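Local coordinates for protein malate dehydrogenase (PDB 2D4A) that catalyses the reversible oxidation of malate to oxaloacetate with NAD or NADP as coenzyme, and can also oxidise tartrate, at residues B[13-23]-B[223-234]; B[170-181]-B[284-295]. All blocks are in the same frame, centred on the assembly; numbering follows the deposited sequence.

Contact 1: residues B[13-23]-B[223-234]; sequences ATAVMLMMRGY and YGPAAGLVLTVE
Tyr23 OH is gripped from two sides: it donates to Glu234 OE1 at 2.5 Å, a very short length not to be pressed at this resolution, and accepts from Arg21 NH1 at 2.8 Å. The arginine bond is bent (143°), the hydroxyl tilted from the guanidinium plane. Glu234 reaches the phenol with CG anti to its backbone N (chi1 179°), its carboxylate almost perpendicular to the ring. Arg21 NH1 also forms a long ion pair with Glu234 OE1, 3.8 Å away, no N-H pointing at the oxygen. The second carboxylate oxygen, OE2, is bridged to Arg242. A phenylalanine in place of Tyr23 lacks the hydroxyl, and Glu234 OE1 would probably be left with just the long ion pair to Arg21.

From this cluster toward the start of both segments the packing is mostly apolar. Val230 CG1 sits at the edge of the Tyr23 ring, 4.0 Å from CE2, while Val230 CG2 packs on Met17 CB. Met17 lays its methyl against Ala226 CB. The backbones come nearest at Thr14 and Ala226; Thr14 OG1, bonded to Val10 O, lies against Ala226 CB, and Thr14 CG2 meets Leu229 CD1 at 3.7 Å. The axes of 13-21 and 223-234 approach to 8.5 Å and cross at -41°. The contact joins the first Rossmann helix to C-terminal-domain helix 223-237: a buried seam of alanine, valine, leucine and methionine, with hydroxyl and charged groups at one end.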
# COMPACT_ATOMS: atom_id res chain seq x y z
N ALA B 13 -14.32 -12.57 -1.28
CA ALA B 13 -12.88 -12.49 -1.07
C ALA B 13 -12.36 -11.34 -1.95
O ALA B 13 -11.51 -10.57 -1.53
CB ALA B 13 -12.21 -13.81 -1.45
N THR B 14 -12.91 -11.23 -3.17
CA THR B 14 -12.55 -10.20 -4.15
C THR B 14 -12.90 -8.81 -3.59
O THR B 14 -12.13 -7.86 -3.73
CB THR B 14 -13.34 -10.39 -5.48
OG1 THR B 14 -13.26 -11.75 -5.88
CG2 THR B 14 -12.78 -9.50 -6.59
N ALA B 15 -14.08 -8.70 -2.99
CA ALA B 15 -14.50 -7.44 -2.42
C ALA B 15 -13.54 -7.03 -1.30
O ALA B 15 -13.11 -5.88 -1.25
CB ALA B 15 -15.93 -7.54 -1.88
N VAL B 16 -13.20 -7.97 -0.42
CA VAL B 16 -12.29 -7.67 0.68
C VAL B 16 -10.95 -7.12 0.17
O VAL B 16 -10.48 -6.07 0.62
CB VAL B 16 -11.99 -8.92 1.57
CG1 VAL B 16 -10.93 -8.58 2.62
CG2 VAL B 16 -13.25 -9.38 2.25
N MET B 17 -10.35 -7.83 -0.78
CA MET B 17 -9.07 -7.42 -1.33
C MET B 17 -9.15 -6.09 -2.09
O MET B 17 -8.22 -5.29 -2.05
CB MET B 17 -8.50 -8.55 -2.20
CG MET B 17 -8.14 -9.80 -1.38
SD MET B 17 -7.43 -11.12 -2.39
CE MET B 17 -7.90 -12.57 -1.46
N LEU B 18 -10.28 -5.85 -2.76
CA LEU B 18 -10.49 -4.60 -3.51
C LEU B 18 -10.66 -3.42 -2.56
O LEU B 18 -10.23 -2.32 -2.86
CB LEU B 18 -11.72 -4.72 -4.42
CG LEU B 18 -11.45 -5.35 -5.78
CD1 LEU B 18 -12.74 -5.56 -6.56
CD2 LEU B 18 -10.49 -4.46 -6.54
N MET B 19 -11.31 -3.66 -1.43
CA MET B 19 -11.50 -2.61 -0.44
C MET B 19 -10.12 -2.21 0.11
O MET B 19 -9.85 -1.04 0.36
CB MET B 19 -12.43 -3.12 0.68
CG MET B 19 -12.57 -2.21 1.90
SD MET B 19 -11.17 -2.30 3.05
CE MET B 19 -11.58 -3.80 3.93
N MET B 20 -9.24 -3.19 0.29
CA MET B 20 -7.88 -2.95 0.78
C MET B 20 -7.19 -1.94 -0.13
O MET B 20 -6.73 -0.90 0.32
CB MET B 20 -7.07 -4.25 0.79
CG MET B 20 -7.55 -5.35 1.73
SD MET B 20 -7.26 -4.98 3.46
CE MET B 20 -5.47 -4.73 3.48
N ARG B 21 -7.11 -2.26 -1.42
CA ARG B 21 -6.46 -1.40 -2.41
C ARG B 21 -7.18 -0.07 -2.73
O ARG B 21 -6.60 0.78 -3.39
CB ARG B 21 -6.28 -2.18 -3.71
CG ARG B 21 -5.33 -3.36 -3.62
CD ARG B 21 -3.89 -2.90 -3.68
NE ARG B 21 -2.92 -3.96 -3.41
CZ ARG B 21 -2.54 -4.89 -4.28
NH1 ARG B 21 -3.06 -4.91 -5.51
NH2 ARG B 21 -1.64 -5.80 -3.92
N GLY B 22 -8.42 0.09 -2.30
CA GLY B 22 -9.16 1.31 -2.57
C GLY B 22 -9.06 1.85 -3.99
O GLY B 22 -8.94 3.05 -4.19
N TYR B 23 -9.13 0.99 -5.00
CA TYR B 23 -9.01 1.49 -6.36
C TYR B 23 -10.22 2.27 -6.84
O TYR B 23 -10.11 3.07 -7.76
CB TYR B 23 -8.79 0.35 -7.34
CG TYR B 23 -7.53 -0.46 -7.17
CD1 TYR B 23 -6.27 0.12 -7.25
CD2 TYR B 23 -7.61 -1.85 -7.04
CE1 TYR B 23 -5.12 -0.67 -7.23
CE2 TYR B 23 -6.48 -2.64 -7.01
CZ TYR B 23 -5.24 -2.05 -7.11
OH TYR B 23 -4.12 -2.84 -7.14
N TYR B 223 -9.52 -17.66 -2.93
CA TYR B 223 -8.60 -16.54 -2.75
C TYR B 223 -7.79 -16.33 -4.04
O TYR B 223 -7.65 -15.19 -4.50
CB TYR B 223 -7.64 -16.76 -1.56
CG TYR B 223 -8.31 -17.10 -0.24
CD1 TYR B 223 -9.44 -16.40 0.21
CD2 TYR B 223 -7.83 -18.14 0.56
CE1 TYR B 223 -10.07 -16.74 1.41
CE2 TYR B 223 -8.45 -18.49 1.75
CZ TYR B 223 -9.57 -17.79 2.17
OH TYR B 223 -10.21 -18.17 3.34
N GLY B 224 -7.27 -17.41 -4.62
CA GLY B 224 -6.52 -17.29 -5.85
C GLY B 224 -7.29 -16.48 -6.87
O GLY B 224 -6.83 -15.42 -7.30
N PRO B 225 -8.48 -16.95 -7.29
CA PRO B 225 -9.22 -16.16 -8.28
C PRO B 225 -9.27 -14.69 -7.87
O PRO B 225 -8.89 -13.81 -8.65
CB PRO B 225 -10.60 -16.81 -8.25
CG PRO B 225 -10.26 -18.25 -8.07
CD PRO B 225 -9.16 -18.22 -7.01
N ALA B 226 -9.74 -14.44 -6.65
CA ALA B 226 -9.87 -13.08 -6.10
C ALA B 226 -8.62 -12.22 -6.30
O ALA B 226 -8.70 -11.11 -6.83
CB ALA B 226 -10.22 -13.16 -4.62
N ALA B 227 -7.46 -12.73 -5.88
CA ALA B 227 -6.21 -12.01 -6.04
C ALA B 227 -5.97 -11.79 -7.53
O ALA B 227 -5.36 -10.80 -7.95
CB ALA B 227 -5.07 -12.79 -5.44
N GLY B 228 -6.45 -12.72 -8.34
CA GLY B 228 -6.28 -12.61 -9.77
C GLY B 228 -7.08 -11.45 -10.30
O GLY B 228 -6.64 -10.74 -11.21
N LEU B 229 -8.26 -11.24 -9.73
CA LEU B 229 -9.10 -10.13 -10.18
C LEU B 229 -8.51 -8.78 -9.80
O LEU B 229 -8.65 -7.80 -10.54
CB LEU B 229 -10.52 -10.28 -9.62
CG LEU B 229 -11.28 -11.46 -10.23
CD1 LEU B 229 -12.71 -11.44 -9.75
CD2 LEU B 229 -11.24 -11.39 -11.76
N VAL B 230 -7.83 -8.72 -8.65
CA VAL B 230 -7.21 -7.49 -8.17
C VAL B 230 -6.22 -6.96 -9.23
O VAL B 230 -6.23 -5.78 -9.58
CB VAL B 230 -6.47 -7.73 -6.81
CG1 VAL B 230 -5.72 -6.48 -6.36
CG2 VAL B 230 -7.48 -8.13 -5.76
N LEU B 231 -5.38 -7.86 -9.74
CA LEU B 231 -4.40 -7.51 -10.76
C LEU B 231 -5.10 -6.98 -12.01
O LEU B 231 -4.78 -5.90 -12.52
CB LEU B 231 -3.54 -8.73 -11.13
CG LEU B 231 -2.52 -9.20 -10.11
CD1 LEU B 231 -1.66 -10.27 -10.75
CD2 LEU B 231 -1.67 -8.04 -9.64
N THR B 232 -6.05 -7.76 -12.50
CA THR B 232 -6.82 -7.40 -13.68
C THR B 232 -7.39 -5.99 -13.52
O THR B 232 -7.28 -5.17 -14.43
CB THR B 232 -7.97 -8.39 -13.88
OG1 THR B 232 -7.43 -9.71 -14.01
CG2 THR B 232 -8.77 -8.03 -15.12
N VAL B 233 -7.98 -5.71 -12.37
CA VAL B 233 -8.56 -4.39 -12.14
C VAL B 233 -7.51 -3.29 -12.17
O VAL B 233 -7.72 -2.23 -12.76
CB VAL B 233 -9.31 -4.31 -10.79
CG1 VAL B 233 -9.77 -2.87 -10.53
CG2 VAL B 233 -10.51 -5.24 -10.81
N GLU B 234 -6.38 -3.55 -11.53
CA GLU B 234 -5.32 -2.55 -11.51
C GLU B 234 -4.78 -2.30 -12.92
O GLU B 234 -4.45 -1.18 -13.27
CB GLU B 234 -4.21 -3.01 -10.58
CG GLU B 234 -3.03 -2.07 -10.50
CD GLU B 234 -1.91 -2.68 -9.71
OE1 GLU B 234 -2.01 -2.70 -8.47
OE2 GLU B 234 -0.93 -3.15 -10.33

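Contact 2: residues B[170-181]-B[284-295]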
# COMPACT_ATOMS: atom_id res chain seq x y z
N GLY B 170 -3.04 -22.84 -23.27
CA GLY B 170 -4.04 -23.87 -23.41
C GLY B 170 -5.43 -23.49 -22.97
O GLY B 170 -6.12 -22.72 -23.64
N MET B 171 -5.84 -24.05 -21.84
CA MET B 171 -7.14 -23.79 -21.27
C MET B 171 -7.02 -24.04 -19.79
O MET B 171 -6.03 -24.61 -19.33
CB MET B 171 -8.21 -24.66 -21.94
CG MET B 171 -7.87 -26.15 -22.10
SD MET B 171 -8.52 -27.15 -20.75
CE MET B 171 -7.10 -27.25 -19.79
N HIS B 172 -8.03 -23.62 -19.03
CA HIS B 172 -8.00 -23.78 -17.58
C HIS B 172 -8.51 -25.13 -17.09
O HIS B 172 -9.63 -25.24 -16.60
CB HIS B 172 -8.83 -22.66 -16.94
CG HIS B 172 -8.40 -22.33 -15.55
ND1 HIS B 172 -9.30 -22.13 -14.52
CD2 HIS B 172 -7.17 -22.15 -15.02
CE1 HIS B 172 -8.63 -21.85 -13.42
NE2 HIS B 172 -7.34 -21.86 -13.69
N GLY B 173 -7.67 -26.15 -17.21
CA GLY B 173 -8.05 -27.47 -16.76
C GLY B 173 -6.98 -28.49 -17.07
O GLY B 173 -5.81 -28.15 -17.19
N GLN B 174 -7.40 -29.74 -17.20
CA GLN B 174 -6.51 -30.86 -17.49
C GLN B 174 -5.47 -30.59 -18.59
O GLN B 174 -4.29 -30.92 -18.43
CB GLN B 174 -7.35 -32.10 -17.85
CG GLN B 174 -8.65 -31.78 -18.59
CD GLN B 174 -9.23 -32.96 -19.40
OE1 GLN B 174 -9.48 -34.04 -18.87
NE2 GLN B 174 -9.45 -32.73 -20.70
N LYS B 175 -5.88 -29.99 -19.70
CA LYS B 175 -4.96 -29.72 -20.79
C LYS B 175 -4.19 -28.39 -20.77
O LYS B 175 -3.73 -27.89 -21.80
CB LYS B 175 -5.67 -29.89 -22.14
CG LYS B 175 -5.76 -31.35 -22.61
CD LYS B 175 -6.42 -32.24 -21.57
CE LYS B 175 -6.45 -33.70 -22.00
NZ LYS B 175 -7.20 -34.56 -21.03
N MET B 176 -4.05 -27.81 -19.58
CA MET B 176 -3.29 -26.58 -19.44
C MET B 176 -1.84 -27.07 -19.49
O MET B 176 -1.51 -28.06 -18.85
CB MET B 176 -3.58 -25.92 -18.08
CG MET B 176 -2.88 -24.58 -17.78
SD MET B 176 -1.17 -24.67 -17.10
CE MET B 176 -1.38 -25.66 -15.61
N PHE B 177 -0.99 -26.41 -20.27
CA PHE B 177 0.41 -26.82 -20.32
C PHE B 177 1.33 -25.61 -20.23
O PHE B 177 0.98 -24.51 -20.68
CB PHE B 177 0.72 -27.62 -21.60
CG PHE B 177 0.73 -26.79 -22.85
CD1 PHE B 177 1.93 -26.46 -23.48
CD2 PHE B 177 -0.47 -26.36 -23.41
CE1 PHE B 177 1.94 -25.71 -24.65
CE2 PHE B 177 -0.48 -25.60 -24.58
CZ PHE B 177 0.73 -25.28 -25.20
N PRO B 178 2.50 -25.79 -19.61
CA PRO B 178 3.55 -24.80 -19.40
C PRO B 178 4.52 -24.87 -20.55
O PRO B 178 4.53 -25.85 -21.29
CB PRO B 178 4.20 -25.28 -18.13
CG PRO B 178 4.28 -26.76 -18.44
CD PRO B 178 2.85 -27.03 -18.90
N VAL B 179 5.36 -23.85 -20.70
CA VAL B 179 6.34 -23.84 -21.77
C VAL B 179 7.73 -23.66 -21.16
O VAL B 179 8.33 -22.58 -21.24
CB VAL B 179 6.02 -22.71 -22.77
CG1 VAL B 179 6.92 -22.80 -23.99
CG2 VAL B 179 4.57 -22.81 -23.18
N PRO B 180 8.27 -24.72 -20.52
CA PRO B 180 9.59 -24.70 -19.88
C PRO B 180 10.70 -24.08 -20.74
O PRO B 180 11.61 -23.44 -20.23
CB PRO B 180 9.85 -26.17 -19.56
CG PRO B 180 8.48 -26.70 -19.32
CD PRO B 180 7.69 -26.08 -20.45
N ARG B 181 10.61 -24.29 -22.05
CA ARG B 181 11.59 -23.76 -22.97
C ARG B 181 11.59 -22.24 -22.86
O ARG B 181 12.61 -21.59 -23.06
CB ARG B 181 11.22 -24.16 -24.40
CG ARG B 181 12.19 -23.73 -25.48
CD ARG B 181 11.77 -24.33 -26.80
NE ARG B 181 10.58 -23.68 -27.33
CZ ARG B 181 10.61 -22.54 -28.01
NH1 ARG B 181 11.77 -21.94 -28.24
NH2 ARG B 181 9.48 -22.00 -28.44
N GLU B 284 4.94 -28.35 -28.82
CA GLU B 284 4.16 -27.34 -28.12
C GLU B 284 2.90 -26.98 -28.90
O GLU B 284 1.86 -26.67 -28.33
CB GLU B 284 5.02 -26.11 -27.89
CG GLU B 284 6.06 -26.36 -26.82
CD GLU B 284 7.20 -25.38 -26.85
OE1 GLU B 284 7.09 -24.36 -27.57
OE2 GLU B 284 8.21 -25.62 -26.15
N LYS B 285 3.01 -27.04 -30.23
CA LYS B 285 1.88 -26.76 -31.10
C LYS B 285 0.86 -27.88 -30.95
O LYS B 285 -0.34 -27.66 -31.05
CB LYS B 285 2.35 -26.68 -32.55
CG LYS B 285 2.90 -25.32 -32.97
CD LYS B 285 3.69 -25.45 -34.25
CE LYS B 285 3.88 -24.11 -34.95
NZ LYS B 285 2.62 -23.64 -35.59
N ARG B 286 1.34 -29.10 -30.70
CA ARG B 286 0.47 -30.25 -30.53
C ARG B 286 -0.29 -30.11 -29.22
O ARG B 286 -1.49 -30.39 -29.15
CB ARG B 286 1.30 -31.54 -30.51
CG ARG B 286 0.50 -32.83 -30.37
CD ARG B 286 1.42 -34.05 -30.30
NE ARG B 286 2.47 -33.88 -29.29
CZ ARG B 286 2.25 -33.83 -27.97
NH1 ARG B 286 1.02 -33.93 -27.49
NH2 ARG B 286 3.28 -33.66 -27.14
N LYS B 287 0.39 -29.65 -28.19
CA LYS B 287 -0.24 -29.47 -26.89
C LYS B 287 -1.29 -28.36 -26.91
O LYS B 287 -2.31 -28.46 -26.22
CB LYS B 287 0.83 -29.21 -25.83
CG LYS B 287 1.89 -30.31 -25.78
CD LYS B 287 2.18 -30.77 -24.35
CE LYS B 287 3.59 -30.41 -23.91
NZ LYS B 287 4.62 -31.16 -24.70
N PHE B 288 -1.07 -27.32 -27.70
CA PHE B 288 -2.04 -26.24 -27.77
C PHE B 288 -3.28 -26.74 -28.51
O PHE B 288 -4.42 -26.46 -28.12
CB PHE B 288 -1.46 -25.04 -28.53
CG PHE B 288 -2.37 -23.86 -28.55
CD1 PHE B 288 -2.45 -23.02 -27.45
CD2 PHE B 288 -3.19 -23.62 -29.65
CE1 PHE B 288 -3.35 -21.96 -27.44
CE2 PHE B 288 -4.09 -22.57 -29.65
CZ PHE B 288 -4.17 -21.74 -28.54
N ASP B 289 -3.03 -27.48 -29.58
CA ASP B 289 -4.08 -28.04 -30.41
C ASP B 289 -4.98 -28.95 -29.58
O ASP B 289 -6.20 -29.00 -29.78
CB ASP B 289 -3.43 -28.82 -31.55
CG ASP B 289 -4.42 -29.34 -32.54
OD1 ASP B 289 -5.25 -28.53 -33.03
OD2 ASP B 289 -4.38 -30.55 -32.84
N GLU B 290 -4.37 -29.67 -28.65
CA GLU B 290 -5.12 -30.56 -27.78
C GLU B 290 -5.94 -29.75 -26.79
O GLU B 290 -7.07 -30.11 -26.46
CB GLU B 290 -4.17 -31.52 -27.08
CG GLU B 290 -3.80 -32.72 -27.95
CD GLU B 290 -2.66 -33.53 -27.40
OE1 GLU B 290 -2.55 -33.67 -26.16
OE2 GLU B 290 -1.87 -34.06 -28.21
N ALA B 291 -5.37 -28.65 -26.31
CA ALA B 291 -6.07 -27.79 -25.37
C ALA B 291 -7.33 -27.24 -26.03
O ALA B 291 -8.38 -27.16 -25.40
CB ALA B 291 -5.17 -26.64 -24.94
N VAL B 292 -7.22 -26.86 -27.30
CA VAL B 292 -8.35 -26.32 -28.04
C VAL B 292 -9.46 -27.34 -28.21
O VAL B 292 -10.63 -26.98 -28.32
CB VAL B 292 -7.94 -25.84 -29.45
CG1 VAL B 292 -9.16 -25.30 -30.19
CG2 VAL B 292 -6.86 -24.77 -29.35
N GLN B 293 -9.09 -28.62 -28.27
CA GLN B 293 -10.06 -29.69 -28.44
C GLN B 293 -10.84 -29.96 -27.17
O GLN B 293 -11.98 -30.41 -27.21
CB GLN B 293 -9.35 -30.97 -28.89
CG GLN B 293 -9.19 -31.06 -30.38
CD GLN B 293 -10.54 -31.07 -31.09
OE1 GLN B 293 -10.63 -30.72 -32.27
NE2 GLN B 293 -11.59 -31.49 -30.38
N ALA B 294 -10.21 -29.70 -26.03
CA ALA B 294 -10.84 -29.91 -24.74
C ALA B 294 -11.95 -28.88 -24.56
O ALA B 294 -13.04 -29.20 -24.08
CB ALA B 294 -9.82 -29.79 -23.63
N VAL B 295 -11.68 -27.64 -24.96
CA VAL B 295 -12.67 -26.58 -24.83
C VAL B 295 -13.80 -26.82 -25.84
O VAL B 295 -14.97 -26.62 -25.52
CB VAL B 295 -12.03 -25.18 -25.07
CG1 VAL B 295 -13.06 -24.08 -24.85
CG2 VAL B 295 -10.86 -24.98 -24.12
O HOH W 1 -2.13 -29.65 -23.55
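Arg181 and Glu284 form a two-pronged salt bridge. NE of Arg181 meets Glu284 OE2 at 3.3 Å on the syn side and in the guanidinium plane (155° at the hydrogen); the second prong, Arg181 NH2 to Glu284 OE1, is weak at 3.5 Å. The two flat groups are nearly coplanar, 19° apart. Further along the helix a water donates to both Lys175 O and Lys287 O, tying the turn at Gly173 to Met176 to the helix backbone.

Apolar packing runs along the helix from Phe177 to Met171. Phe177, its ring put over the helix by a chi1 of 72°, receives Lys287 CB squarely over one face, 3.6 Å from the ring centroid: a CH-pi contact. The ring's CZ lies 4.0 Å from Phe288 CB. Gly170 CA lies against Ala291 CB, and the backbone angles at this position by themselves call for a glycine. Met171 slides past Val295, touching CG2 with its CB; its thioether end is less surely placed. The chemistry implies a loop backed by helix 282-300 through apolar contacts, with a salt bridge at the Glu284 end and a water-mediated backbone link in the middle, while the CB of His172, the probable proton acceptor, is directed away from the helix.

In the fold
The two contacts interleave along the chain, in the order 13-23, 170-181, 223-234, 284-295, and lie on opposite sides of its centre, their own centres 27 Å apart and their nearest atoms about 7 Å apart without touching. Contact 1 joins the coenzyme domain to the C-terminal domain; contact 2 lies wholly within the latter. Contact 1 borders the probable coenzyme site: the side chains of Thr14 and Leu229 come within about 4 Å of those of Val10 and Thr115 respectively, both probably NADP-binding. Contact 2 carries the probable catalytic histidine, His172, on the loop itself, and the side chain of Gln174 is about 3 Å from that of Arg85, probably a substrate-binding residue.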